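Side-chain contact in iron-only hydrogenase system regulator (Thermotoga maritima, PDB 2NZC), which is of unestablished function but probably acts as a regulator of the iron-only hydrogenase system, built as a small ACT-like domain: residues E26-F31 / A49-V54. Numbering follows the deposited sequence.
Sequences ELLHNF and AIIFLV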
# COMPACT_ATOMS: atom_id res chain seq x y z
N GLU D 26 -6.80 -12.22 13.29
CA GLU D 26 -6.98 -13.67 13.29
C GLU D 26 -7.80 -14.10 12.08
O GLU D 26 -7.48 -15.11 11.44
CB GLU D 26 -7.61 -14.13 14.60
CG GLU D 26 -6.67 -13.97 15.79
CD GLU D 26 -7.31 -14.33 17.12
OE1 GLU D 26 -8.53 -14.65 17.13
OE2 GLU D 26 -6.60 -14.31 18.15
N LEU D 27 -8.84 -13.33 11.77
CA LEU D 27 -9.70 -13.57 10.64
C LEU D 27 -8.99 -13.51 9.29
O LEU D 27 -9.12 -14.42 8.46
CB LEU D 27 -10.86 -12.58 10.65
CG LEU D 27 -12.20 -13.07 10.09
CD1 LEU D 27 -12.52 -14.47 10.60
CD2 LEU D 27 -13.25 -12.06 10.52
N LEU D 28 -8.28 -12.41 9.06
CA LEU D 28 -7.51 -12.20 7.84
C LEU D 28 -6.37 -13.22 7.67
O LEU D 28 -6.05 -13.59 6.54
CB LEU D 28 -6.96 -10.78 7.80
CG LEU D 28 -8.03 -9.67 7.86
CD1 LEU D 28 -7.39 -8.31 7.62
CD2 LEU D 28 -9.21 -9.93 6.89
N HIS D 29 -5.75 -13.65 8.76
CA HIS D 29 -4.83 -14.79 8.72
C HIS D 29 -5.56 -16.03 8.18
O HIS D 29 -5.05 -16.72 7.30
CB HIS D 29 -4.26 -15.06 10.12
CG HIS D 29 -3.52 -16.35 10.25
ND1 HIS D 29 -4.07 -17.47 10.85
CD2 HIS D 29 -2.26 -16.70 9.89
CE1 HIS D 29 -3.18 -18.46 10.84
NE2 HIS D 29 -2.08 -18.01 10.26
N ASN D 30 -6.75 -16.32 8.71
CA ASN D 30 -7.51 -17.48 8.26
C ASN D 30 -7.79 -17.46 6.77
O ASN D 30 -7.79 -18.50 6.12
CB ASN D 30 -8.83 -17.63 9.04
CG ASN D 30 -8.63 -18.01 10.50
OD1 ASN D 30 -7.51 -18.27 10.97
ND2 ASN D 30 -9.74 -18.05 11.23
N PHE D 31 -8.05 -16.27 6.24
CA PHE D 31 -8.43 -16.08 4.85
C PHE D 31 -7.29 -15.60 3.98
O PHE D 31 -7.54 -15.03 2.91
CB PHE D 31 -9.57 -15.05 4.76
CG PHE D 31 -10.89 -15.57 5.18
CD1 PHE D 31 -11.26 -15.60 6.52
CD2 PHE D 31 -11.78 -16.05 4.23
CE1 PHE D 31 -12.50 -16.08 6.91
CE2 PHE D 31 -13.02 -16.55 4.62
CZ PHE D 31 -13.38 -16.56 5.95
N ALA D 49 -7.95 2.48 12.68
CA ALA D 49 -7.02 1.95 11.73
C ALA D 49 -7.84 1.68 10.51
O ALA D 49 -8.99 1.25 10.64
CB ALA D 49 -6.42 0.68 12.24
N ILE D 50 -7.26 1.94 9.34
CA ILE D 50 -7.89 1.62 8.04
C ILE D 50 -7.14 0.45 7.44
O ILE D 50 -5.91 0.39 7.53
CB ILE D 50 -7.74 2.79 7.04
CG1 ILE D 50 -8.48 4.00 7.59
CG2 ILE D 50 -8.23 2.34 5.63
CD1 ILE D 50 -8.09 5.37 6.99
N ILE D 51 -7.88 -0.52 6.88
CA ILE D 51 -7.24 -1.65 6.16
C ILE D 51 -7.94 -1.77 4.81
O ILE D 51 -9.19 -1.79 4.74
CB ILE D 51 -7.39 -3.02 6.91
CG1 ILE D 51 -6.77 -2.97 8.29
CG2 ILE D 51 -6.67 -4.15 6.12
CD1 ILE D 51 -7.27 -4.09 9.27
N PHE D 52 -7.13 -1.81 3.75
CA PHE D 52 -7.61 -2.04 2.41
C PHE D 52 -7.16 -3.42 2.02
O PHE D 52 -5.99 -3.77 2.24
CB PHE D 52 -6.96 -1.08 1.40
CG PHE D 52 -7.18 0.39 1.68
CD1 PHE D 52 -8.40 0.99 1.38
CD2 PHE D 52 -6.14 1.20 2.13
CE1 PHE D 52 -8.58 2.36 1.58
CE2 PHE D 52 -6.34 2.57 2.33
CZ PHE D 52 -7.54 3.12 2.06
N LEU D 53 -8.06 -4.19 1.40
CA LEU D 53 -7.75 -5.54 0.88
C LEU D 53 -8.22 -5.66 -0.57
O LEU D 53 -9.27 -5.10 -0.95
CB LEU D 53 -8.51 -6.63 1.70
CG LEU D 53 -8.30 -6.66 3.23
CD1 LEU D 53 -9.17 -7.73 3.82
CD2 LEU D 53 -6.87 -7.05 3.54
N VAL D 54 -7.43 -6.36 -1.37
CA VAL D 54 -7.86 -6.87 -2.68
C VAL D 54 -7.86 -8.40 -2.55
O VAL D 54 -6.87 -8.97 -2.07
CB VAL D 54 -6.91 -6.43 -3.84
CG1 VAL D 54 -7.44 -7.00 -5.20
CG2 VAL D 54 -6.85 -4.89 -3.91
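Leu-28, which meets Leu-53 and Ile-51 across the contact, sits in a final helical turn where Leu-27 O has two neighbours: Phe-31 N, hydrogen-bonded at 3.1 Å, and the edge of the Phe-31 ring, whose CD1 lies 3.1 Å from Leu-27 O with the oxygen in the ring plane. Leu-28 points at the sheet: its CG stands anti to the carbonyl carbon (chi1 -59°) and CD1 continues the chain extended, anti to CA (chi2 -173°), while CD2 branches off to touch CD1 of Leu-53 at 3.8 Å, the two side chains crossing at a slant. Leu-28 CD1, the methyl nearer Ile-51, reaches Ile-51 CG2 more loosely, at 4.5 Å. Arg-38 of the neighbouring strand 35-43 packs against all three residues. Phe-52, between Ile-51 and Leu-53, belongs to the other face of the strand, where its ring stacks on Phe-52 of the second subunit. This is the helix-on-sheet core of a ferredoxin-like βαββαβ fold, as in ACT domains: helix 18-30 lies on one face of the antiparallel sheet, while the opposite face meets the second subunit. No directional bond joins helix to strand, so the contact rests on dispersion and on the burial of hydrocarbon, which probably favours docking of the helix.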